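Local atomic coordinates of porin (Pseudomonas aeruginosa, PDB entry 3T24), a protein that forms a beta-barrel channel of the OprD porin family in the bacterial outer membrane and probably lets small carboxylate-bearing solutes pass. Residues A[26-31]-A[385-390]; A[107-112]-A[144-149]; A[241-246]-A[255-260]. All coordinates share one frame; numbering follows the deposited sequence.

Contact 1 (A[26-31]-A[385-390]). With SO4 (sulfate ion), chain D; SO4 (sulfate ion), chain G.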
loop_
_atom_site.group_PDB
_atom_site.type_symbol
_atom_site.label_atom_id
_atom_site.label_comp_id
_atom_site.label_asym_id
_atom_site.label_seq_id
_atom_site.Cartn_x
_atom_site.Cartn_y
_atom_site.Cartn_z
ATOM N N ARG A 26 14.498 10.718 -11.025
ATOM C CA ARG A 26 14.120 9.694 -11.985
ATOM C C ARG A 26 14.826 9.971 -13.300
ATOM O O ARG A 26 14.841 11.098 -13.783
ATOM C CB ARG A 26 12.607 9.684 -12.155
ATOM C CG ARG A 26 12.099 8.797 -13.266
ATOM C CD ARG A 26 10.582 8.877 -13.322
ATOM N NE ARG A 26 9.994 8.424 -12.066
ATOM C CZ ARG A 26 8.765 8.722 -11.662
ATOM N NH1 ARG A 26 7.992 9.498 -12.402
ATOM N NH2 ARG A 26 8.317 8.255 -10.504
ATOM N N ASP A 27 15.440 8.940 -13.860
ATOM C CA ASP A 27 16.167 9.084 -15.109
ATOM C C ASP A 27 15.567 8.168 -16.196
ATOM O O ASP A 27 15.718 6.950 -16.137
ATOM C CB ASP A 27 17.639 8.766 -14.868
ATOM C CG ASP A 27 18.487 8.932 -16.102
ATOM O OD1 ASP A 27 18.089 9.655 -17.046
ATOM O OD2 ASP A 27 19.574 8.330 -16.123
ATOM N N PHE A 28 14.874 8.747 -17.171
ATOM C CA PHE A 28 14.378 7.942 -18.302
ATOM C C PHE A 28 15.493 7.528 -19.248
ATOM O O PHE A 28 16.253 8.360 -19.759
ATOM C CB PHE A 28 13.265 8.651 -19.065
ATOM C CG PHE A 28 12.018 8.817 -18.261
ATOM C CD1 PHE A 28 10.919 7.983 -18.470
ATOM C CD2 PHE A 28 11.949 9.785 -17.260
ATOM C CE1 PHE A 28 9.758 8.127 -17.707
ATOM C CE2 PHE A 28 10.798 9.935 -16.493
ATOM C CZ PHE A 28 9.697 9.101 -16.720
ATOM N N ARG A 29 15.585 6.227 -19.466
ATOM C CA ARG A 29 16.654 5.653 -20.272
ATOM C C ARG A 29 16.162 5.229 -21.660
ATOM O O ARG A 29 15.157 4.528 -21.792
ATOM C CB ARG A 29 17.247 4.445 -19.548
ATOM C CG ARG A 29 17.648 4.723 -18.116
ATOM C CD ARG A 29 18.803 5.726 -18.018
ATOM N NE ARG A 29 20.033 5.237 -18.634
ATOM C CZ ARG A 29 21.179 5.914 -18.659
ATOM N NH1 ARG A 29 21.257 7.105 -18.078
ATOM N NH2 ARG A 29 22.251 5.397 -19.260
ATOM N N GLN A 30 16.880 5.649 -22.695
ATOM C CA GLN A 30 16.562 5.236 -24.062
ATOM C C GLN A 30 17.872 4.852 -24.715
ATOM O O GLN A 30 18.802 5.659 -24.773
ATOM C CB GLN A 30 15.863 6.364 -24.840
ATOM C CG GLN A 30 15.281 5.951 -26.203
ATOM C CD GLN A 30 14.274 6.969 -26.766
ATOM O OE1 GLN A 30 14.190 8.109 -26.303
ATOM N NE2 GLN A 30 13.504 6.548 -27.764
ATOM N N GLU A 31 17.962 3.614 -25.185
ATOM C CA GLU A 31 19.260 3.099 -25.571
ATOM C C GLU A 31 20.049 3.112 -24.261
ATOM O O GLU A 31 19.453 2.997 -23.183
ATOM C CB GLU A 31 19.866 4.002 -26.652
ATOM C CG GLU A 31 21.341 3.826 -26.935
ATOM C CD GLU A 31 22.159 5.044 -26.525
ATOM O OE1 GLU A 31 22.502 5.883 -27.392
ATOM O OE2 GLU A 31 22.463 5.161 -25.323
ATOM N N ASN A 385 8.552 2.919 -21.900
ATOM C CA ASN A 385 9.599 3.766 -21.299
ATOM C C ASN A 385 10.407 3.038 -20.247
ATOM O O ASN A 385 9.851 2.394 -19.381
ATOM C CB ASN A 385 9.014 5.014 -20.617
ATOM C CG ASN A 385 7.811 5.584 -21.335
ATOM O OD1 ASN A 385 6.727 5.741 -20.742
ATOM N ND2 ASN A 385 7.992 5.912 -22.614
ATOM N N ASP A 386 11.723 3.165 -20.296
ATOM C CA ASP A 386 12.562 2.650 -19.218
ATOM C C ASP A 386 13.017 3.770 -18.290
ATOM O O ASP A 386 13.403 4.842 -18.753
ATOM C CB ASP A 386 13.798 1.966 -19.796
ATOM C CG ASP A 386 13.457 0.733 -20.586
ATOM O OD1 ASP A 386 12.279 0.323 -20.575
ATOM O OD2 ASP A 386 14.379 0.168 -21.214
ATOM N N TYR A 387 13.027 3.527 -16.986
ATOM C CA TYR A 387 13.727 4.465 -16.111
ATOM C C TYR A 387 14.318 3.884 -14.845
ATOM O O TYR A 387 13.922 2.815 -14.400
ATOM C CB TYR A 387 12.866 5.679 -15.778
ATOM C CG TYR A 387 11.525 5.369 -15.173
ATOM C CD1 TYR A 387 10.432 5.067 -15.977
ATOM C CD2 TYR A 387 11.334 5.416 -13.800
ATOM C CE1 TYR A 387 9.188 4.819 -15.433
ATOM C CE2 TYR A 387 10.082 5.160 -13.241
ATOM C CZ TYR A 387 9.018 4.873 -14.066
ATOM O OH TYR A 387 7.781 4.611 -13.530
ATOM N N ASP A 388 15.301 4.608 -14.315
ATOM C CA ASP A 388 15.851 4.406 -12.979
ATOM C C ASP A 388 15.278 5.459 -12.051
ATOM O O ASP A 388 14.874 6.541 -12.482
ATOM C CB ASP A 388 17.374 4.567 -12.983
ATOM C CG ASP A 388 18.052 3.703 -14.044
ATOM O OD1 ASP A 388 19.118 4.113 -14.569
ATOM O OD2 ASP A 388 17.514 2.617 -14.345
ATOM N N GLU A 389 15.292 5.166 -10.760
ATOM C CA GLU A 389 14.679 6.057 -9.797
ATOM C C GLU A 389 15.317 5.849 -8.443
ATOM O O GLU A 389 15.564 4.717 -8.040
ATOM C CB GLU A 389 13.177 5.772 -9.756
ATOM C CG GLU A 389 12.374 6.512 -8.739
ATOM C CD GLU A 389 10.916 6.052 -8.755
ATOM O OE1 GLU A 389 10.183 6.456 -9.681
ATOM O OE2 GLU A 389 10.508 5.274 -7.862
ATOM N N ASN A 390 15.613 6.952 -7.764
ATOM C CA ASN A 390 16.081 6.922 -6.379
ATOM C C ASN A 390 15.136 7.730 -5.504
ATOM O O ASN A 390 14.775 8.854 -5.848
ATOM C CB ASN A 390 17.499 7.506 -6.246
ATOM C CG ASN A 390 18.528 6.728 -7.042
ATOM O OD1 ASN A 390 19.077 5.728 -6.572
ATOM N ND2 ASN A 390 18.794 7.182 -8.259
HETATM S S SO4 D . 20.995 1.299 -19.974
HETATM O O1 SO4 D . 21.474 0.870 -21.282
HETATM O O2 SO4 D . 22.006 2.083 -19.275
HETATM O O3 SO4 D . 19.837 2.160 -20.185
HETATM O O4 SO4 D . 20.662 0.088 -19.220
HETATM S S SO4 G . 24.023 8.981 -19.614
HETATM O O1 SO4 G . 24.636 7.713 -19.214
HETATM O O2 SO4 G . 24.254 9.989 -18.583
HETATM O O3 SO4 G . 24.585 9.434 -20.884
HETATM O O4 SO4 G . 22.590 8.787 -19.781
HETATM O O HOH W 1 20.034 6.495 -14.285
#
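R26 grips E389 side-on across the seam of a beta-barrel, where strand 14-30, the first of the chain, pairs antiparallel with strand 386-399, the last, and so closes the cylinder. Two nitrogens share one oxygen. R26 NH2 lies 2.7 Å from E389 OE1, on its syn side but well out of the carboxylate plane, while R26 NE, 3.1 Å from E389 OE1, uses the anti lone pair through a more bent bond (136°). The turn at chi3 of R26 (-61°) sets NE toward the carboxylate; CD lies over the Y387 ring, 4.0 Å from its centroid. F28 approaches that same face of Y387, its CE1 3.6 Å from Y387 CD1, with the ring planes inclined at 41°; Y387 CB in turn lies over the F28 ring. Between the non-hydrogen-bonded pairs R26-E389 and F28-Y387, D27 and D388 exchange backbone bonds, D27 N reaching D388 O at 2.8 Å.

The side chains of D27 and D388 occupy the other face, with R29. R29 NH1 makes a salt bridge to D27 OD2 at 2.9 Å, and its guanidinium also holds two sulfate ions, probably from the crystallisation liquor, through weak bonds. Further out, S34 bonds D27 OD1, R380 pairs with D388 OD2, and R391 and Q300 take E389 OE2. Carboxylate oxygens D27 OD2 and D388 OD1 are 4.5 Å apart, a repulsion probably eased by R29 and R380 and by a water that donates to both, 2.6 Å from D388 OD1.

Contact 2 (A[107-112]-A[144-149]); sequences RASKST and SMEIDG
S111 and S144 form an antiparallel, non-hydrogen-bonded pair with their CA atoms 4.1 Å apart, at the end of the type II' turn from A108 to S111 that joins strands 96-108 and 111-115. One backbone bond follows, from M145 N to K110 O at 3.0 Å, where the chain leads on toward strand 150-161. Here E146 folds its side chain back over the turn: the bend at chi2 (-59°) carries CD toward S109 and K110. E146 OE1 accepts from the backbone N of K110 and, on its anti lone pair, from S111 OG at 2.9 Å. E146 OE2 accepts from S109 OG. The bonds from K110 N and S109 OG are modelled very short, and their exact lengths are doubtful. S111 OG is itself an acceptor, met by S144 OG at 2.8 Å, which makes a relay of hydroxyls from S144 through S111 to E146. The contact thus ties the tip of one barrel hairpin to the loop before strand 150-161 at the protein surface. The hydroxyl of S111, donating to OE1 while accepting from S144, is consistent with an ionised E146; the approaches of S109 OG and K110 N are too short to weigh.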
loop_
_atom_site.group_PDB
_atom_site.type_symbol
_atom_site.label_atom_id
_atom_site.label_comp_id
_atom_site.label_asym_id
_atom_site.label_seq_id
_atom_site.Cartn_x
_atom_site.Cartn_y
_atom_site.Cartn_z
ATOM N N ARG A 107 -17.284 3.100 19.815
ATOM C CA ARG A 107 -16.879 1.757 20.185
ATOM C C ARG A 107 -17.869 1.166 21.186
ATOM O O ARG A 107 -18.089 1.727 22.253
ATOM C CB ARG A 107 -15.464 1.776 20.786
ATOM C CG ARG A 107 -14.982 0.422 21.331
ATOM C CD ARG A 107 -13.458 0.296 21.308
ATOM N NE ARG A 107 -12.708 0.631 22.533
ATOM C CZ ARG A 107 -13.197 1.109 23.682
ATOM N NH1 ARG A 107 -14.496 1.362 23.835
ATOM N NH2 ARG A 107 -12.361 1.341 24.697
ATOM N N ALA A 108 -18.476 0.042 20.828
ATOM C CA ALA A 108 -19.214 -0.773 21.789
ATOM C C ALA A 108 -18.634 -2.181 21.807
ATOM O O ALA A 108 -18.395 -2.782 20.759
ATOM C CB ALA A 108 -20.687 -0.815 21.445
ATOM N N SER A 109 -18.418 -2.704 23.004
ATOM C CA SER A 109 -17.791 -4.007 23.190
ATOM C C SER A 109 -16.495 -4.081 22.365
ATOM O O SER A 109 -15.520 -3.430 22.722
ATOM C CB SER A 109 -18.774 -5.142 22.881
ATOM O OG SER A 109 -18.157 -6.417 23.037
ATOM N N LYS A 110 -16.472 -4.844 21.271
ATOM C CA LYS A 110 -15.252 -4.936 20.460
ATOM C C LYS A 110 -15.481 -4.536 19.008
ATOM O O LYS A 110 -14.817 -5.006 18.099
ATOM C CB LYS A 110 -14.640 -6.327 20.559
ATOM C CG LYS A 110 -14.298 -6.718 21.975
ATOM C CD LYS A 110 -14.156 -8.222 22.126
ATOM C CE LYS A 110 -14.241 -8.608 23.595
ATOM N NZ LYS A 110 -14.559 -10.056 23.797
ATOM N N SER A 111 -16.446 -3.658 18.820
ATOM C CA SER A 111 -16.828 -3.171 17.524
ATOM C C SER A 111 -16.645 -1.668 17.519
ATOM O O SER A 111 -17.027 -0.992 18.464
ATOM C CB SER A 111 -18.283 -3.532 17.241
ATOM O OG SER A 111 -18.442 -4.928 17.274
ATOM N N THR A 112 -16.059 -1.162 16.446
ATOM C CA THR A 112 -15.667 0.239 16.351
ATOM C C THR A 112 -16.168 0.792 15.022
ATOM O O THR A 112 -15.923 0.204 13.967
ATOM C CB THR A 112 -14.126 0.383 16.445
ATOM O OG1 THR A 112 -13.659 -0.307 17.608
ATOM C CG2 THR A 112 -13.701 1.831 16.568
ATOM N N SER A 144 -15.006 -5.097 13.558
ATOM C CA SER A 144 -15.703 -5.867 14.586
ATOM C C SER A 144 -14.909 -7.112 14.959
ATOM O O SER A 144 -14.524 -7.891 14.095
ATOM C CB SER A 144 -17.089 -6.274 14.075
ATOM O OG SER A 144 -17.925 -6.719 15.124
ATOM N N MET A 145 -14.684 -7.308 16.254
ATOM C CA MET A 145 -13.974 -8.489 16.706
ATOM C C MET A 145 -14.690 -9.173 17.866
ATOM O O MET A 145 -14.055 -9.658 18.805
ATOM C CB MET A 145 -12.545 -8.107 17.085
ATOM C CG MET A 145 -11.762 -7.548 15.903
ATOM S SD MET A 145 -10.189 -6.764 16.312
ATOM C CE MET A 145 -9.579 -6.417 14.663
ATOM N N GLU A 146 -16.017 -9.207 17.814
ATOM C CA GLU A 146 -16.774 -9.763 18.950
ATOM C C GLU A 146 -16.450 -11.233 19.207
ATOM O O GLU A 146 -16.485 -11.702 20.345
ATOM C CB GLU A 146 -18.283 -9.579 18.779
ATOM C CG GLU A 146 -18.737 -8.130 18.753
ATOM C CD GLU A 146 -18.376 -7.352 20.016
ATOM O OE1 GLU A 146 -18.010 -6.165 19.875
ATOM O OE2 GLU A 146 -18.486 -7.908 21.142
ATOM N N ILE A 147 -16.122 -11.953 18.139
ATOM C CA ILE A 147 -15.872 -13.383 18.222
ATOM C C ILE A 147 -14.390 -13.727 18.089
ATOM O O ILE A 147 -13.738 -13.335 17.116
ATOM C CB ILE A 147 -16.706 -14.132 17.166
ATOM C CG1 ILE A 147 -18.191 -13.997 17.509
ATOM C CG2 ILE A 147 -16.278 -15.600 17.060
ATOM C CD1 ILE A 147 -19.112 -14.501 16.439
ATOM N N ASP A 148 -13.881 -14.472 19.071
ATOM C CA ASP A 148 -12.478 -14.868 19.129
ATOM C C ASP A 148 -11.978 -15.330 17.767
ATOM O O ASP A 148 -12.482 -16.298 17.223
ATOM C CB ASP A 148 -12.276 -16.007 20.135
ATOM C CG ASP A 148 -12.444 -15.559 21.581
ATOM O OD1 ASP A 148 -12.421 -14.335 21.846
ATOM O OD2 ASP A 148 -12.586 -16.439 22.465
ATOM N N GLY A 149 -10.985 -14.631 17.234
ATOM C CA GLY A 149 -10.326 -15.024 16.007
ATOM C C GLY A 149 -10.996 -14.502 14.760
ATOM O O GLY A 149 -10.433 -14.591 13.670
#

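Contact 3 (A[241-246]-A[255-260]); sequences IRWARS and DNKALN
R245 reaches D255 with a bend at chi2 (51°), which turns CD toward the partner strand, while D255 holds CG anti to its backbone N (chi1 164°), and the carboxylate beyond it comes to the arginine. The guanidinium grips end-on: R245 NH1 and NH2 each lie 2.9 Å from D255 OD1, which sits in the guanidinium plane, although the two flat groups are inclined at 67°. R245 NH1 also donates to N256 O at 3.1 Å, coming from high above the carbonyl plane. That oxygen takes a second, almost straight bond from S246 N at 2.8 Å.

K257 comes over the guanidinium, its NZ 3.9 Å from R245 CZ. D255 probably offsets the closeness of these two positive groups. On the same face of the sheet, L259 CB touches the edge of the W243 ring, 4.0 Å from CD1 of W243, the two side chains crossing at about a right angle.

The other face carries R242, A244, S246 and their partners. R242 CD packs 3.3 Å from N260 OD1, an oxygen bonded to V296 N, while the R242 guanidinium is held by D240 and by a cation-pi contact with Y294. A244 and A258 form a hydrogen-bonded pair whose methyl groups lie side by side on this face. A water lies 2.6 Å from N256 OD1, to which it may donate, and also bonds S246 OG, which Q220 binds as well; N256 ND2 is bonded to T283 O.

This hairpin of the barrel wall lies between strand 218-230, which pairs with 235-248, and strand 270-280, which pairs with 255-267. M279 and F285 pack against the small side chain of A258.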
loop_
_atom_site.group_PDB
_atom_site.type_symbol
_atom_site.label_atom_id
_atom_site.label_comp_id
_atom_site.label_asym_id
_atom_site.label_seq_id
_atom_site.Cartn_x
_atom_site.Cartn_y
_atom_site.Cartn_z
ATOM N N ILE A 241 -0.865 -16.921 0.210
ATOM C CA ILE A 241 -1.532 -17.261 -1.052
ATOM C C ILE A 241 -2.784 -16.404 -1.237
ATOM O O ILE A 241 -3.558 -16.213 -0.302
ATOM C CB ILE A 241 -1.841 -18.788 -1.197
ATOM C CG1 ILE A 241 -0.556 -19.600 -1.380
ATOM C CG2 ILE A 241 -2.695 -19.057 -2.431
ATOM C CD1 ILE A 241 0.374 -19.568 -0.223
ATOM N N ARG A 242 -2.960 -15.895 -2.454
ATOM C CA ARG A 242 -3.962 -14.882 -2.756
ATOM C C ARG A 242 -4.631 -15.137 -4.093
ATOM O O ARG A 242 -3.999 -15.616 -5.037
ATOM C CB ARG A 242 -3.294 -13.516 -2.843
ATOM C CG ARG A 242 -2.460 -13.143 -1.632
ATOM C CD ARG A 242 -1.898 -11.753 -1.821
ATOM N NE ARG A 242 -1.009 -11.363 -0.738
ATOM C CZ ARG A 242 -0.357 -10.208 -0.705
ATOM N NH1 ARG A 242 -0.498 -9.325 -1.694
ATOM N NH2 ARG A 242 0.428 -9.933 0.321
ATOM N N TRP A 243 -5.905 -14.778 -4.188
ATOM C CA TRP A 243 -6.628 -14.929 -5.442
ATOM C C TRP A 243 -7.790 -13.966 -5.485
ATOM O O TRP A 243 -8.585 -13.906 -4.561
ATOM C CB TRP A 243 -7.131 -16.367 -5.593
ATOM C CG TRP A 243 -7.732 -16.613 -6.923
ATOM C CD1 TRP A 243 -7.072 -16.948 -8.076
ATOM C CD2 TRP A 243 -9.118 -16.538 -7.261
ATOM N NE1 TRP A 243 -7.967 -17.097 -9.105
ATOM C CE2 TRP A 243 -9.229 -16.851 -8.634
ATOM C CE3 TRP A 243 -10.276 -16.246 -6.538
ATOM C CZ2 TRP A 243 -10.451 -16.871 -9.295
ATOM C CZ3 TRP A 243 -11.485 -16.267 -7.190
ATOM C CH2 TRP A 243 -11.567 -16.575 -8.559
ATOM N N ALA A 244 -7.881 -13.193 -6.558
ATOM C CA ALA A 244 -8.907 -12.164 -6.650
ATOM C C ALA A 244 -9.590 -12.230 -8.000
ATOM O O ALA A 244 -8.933 -12.344 -9.034
ATOM C CB ALA A 244 -8.297 -10.785 -6.453
ATOM N N ARG A 245 -10.912 -12.152 -7.972
ATOM C CA ARG A 245 -11.712 -12.080 -9.176
ATOM C C ARG A 245 -12.297 -10.670 -9.224
ATOM O O ARG A 245 -12.954 -10.222 -8.270
ATOM C CB ARG A 245 -12.814 -13.153 -9.131
ATOM C CG ARG A 245 -13.847 -13.102 -10.251
ATOM C CD ARG A 245 -13.136 -13.042 -11.578
ATOM N NE ARG A 245 -14.001 -13.261 -12.734
ATOM C CZ ARG A 245 -13.776 -12.712 -13.923
ATOM N NH1 ARG A 245 -12.732 -11.910 -14.086
ATOM N NH2 ARG A 245 -14.593 -12.951 -14.942
ATOM N N SER A 246 -12.021 -9.960 -10.315
ATOM C CA SER A 246 -12.571 -8.627 -10.505
ATOM C C SER A 246 -13.438 -8.663 -11.744
ATOM O O SER A 246 -13.110 -9.332 -12.714
ATOM C CB SER A 246 -11.482 -7.563 -10.665
ATOM O OG SER A 246 -10.467 -7.689 -9.693
ATOM N N ASP A 255 -12.177 -7.223 -16.224
ATOM C CA ASP A 255 -12.381 -8.669 -16.233
ATOM C C ASP A 255 -11.046 -9.346 -15.928
ATOM O O ASP A 255 -10.193 -9.504 -16.814
ATOM C CB ASP A 255 -12.913 -9.121 -17.588
ATOM C CG ASP A 255 -12.789 -10.617 -17.786
ATOM O OD1 ASP A 255 -13.162 -11.360 -16.850
ATOM O OD2 ASP A 255 -12.290 -11.046 -18.858
ATOM N N ASN A 256 -10.846 -9.716 -14.668
ATOM C CA ASN A 256 -9.522 -10.122 -14.239
ATOM C C ASN A 256 -9.537 -11.163 -13.148
ATOM O O ASN A 256 -10.352 -11.111 -12.218
ATOM C CB ASN A 256 -8.727 -8.883 -13.773
ATOM C CG ASN A 256 -7.378 -9.238 -13.135
ATOM O OD1 ASN A 256 -7.230 -9.258 -11.905
ATOM N ND2 ASN A 256 -6.384 -9.474 -13.970
ATOM N N LYS A 257 -8.616 -12.102 -13.263
ATOM C CA LYS A 257 -8.303 -12.974 -12.148
ATOM C C LYS A 257 -6.829 -12.783 -11.827
ATOM O O LYS A 257 -5.991 -12.700 -12.726
ATOM C CB LYS A 257 -8.620 -14.431 -12.485
ATOM C CG LYS A 257 -9.944 -14.602 -13.197
ATOM C CD LYS A 257 -10.319 -16.072 -13.368
ATOM C CE LYS A 257 -11.668 -16.232 -14.061
ATOM N NZ LYS A 257 -11.666 -15.674 -15.450
ATOM N N ALA A 258 -6.512 -12.689 -10.548
ATOM C CA ALA A 258 -5.150 -12.428 -10.141
ATOM C C ALA A 258 -4.720 -13.466 -9.134
ATOM O O ALA A 258 -5.091 -13.388 -7.966
ATOM C CB ALA A 258 -5.041 -11.040 -9.536
ATOM N N LEU A 259 -3.940 -14.442 -9.582
ATOM C CA LEU A 259 -3.354 -15.397 -8.659
ATOM C C LEU A 259 -1.972 -14.884 -8.306
ATOM O O LEU A 259 -1.164 -14.581 -9.185
ATOM C CB LEU A 259 -3.278 -16.788 -9.277
ATOM C CG LEU A 259 -2.650 -17.913 -8.442
ATOM C CD1 LEU A 259 -3.318 -18.087 -7.068
ATOM C CD2 LEU A 259 -2.617 -19.254 -9.221
ATOM N N ASN A 260 -1.713 -14.756 -7.015
ATOM C CA ASN A 260 -0.419 -14.276 -6.567
ATOM C C ASN A 260 -0.093 -14.807 -5.181
ATOM O O ASN A 260 -0.917 -14.768 -4.278
ATOM C CB ASN A 260 -0.302 -12.736 -6.661
ATOM C CG ASN A 260 -1.291 -12.004 -5.774
ATOM O OD1 ASN A 260 -0.894 -11.269 -4.878
ATOM N ND2 ASN A 260 -2.584 -12.171 -6.041
HETATM O O HOH W 2 -8.841 -9.606 -9.929
#

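How the contacts relate
Contacts 1 and 3 are antiparallel strand pairings in the barrel wall; contact 2 joins a turn to a loop with one antiparallel pair. Contact 1 joins the first and last strands, and contacts 2 and 3 lie between them in sequence, contact 2 first. Contacts 1 and 2 sit on opposite sides of the chain's centre, about 48 Å apart between centres. Contact 3 has its centre about 30 Å from that of contact 1 and about 29 Å from that of contact 2, and none touches another. Bound detergent lies about 8 Å from the I241 side chain and about 11 Å from that of S144, whereas sulfate lies at contact 1, one more ion about 5 Å from the E389 side chain.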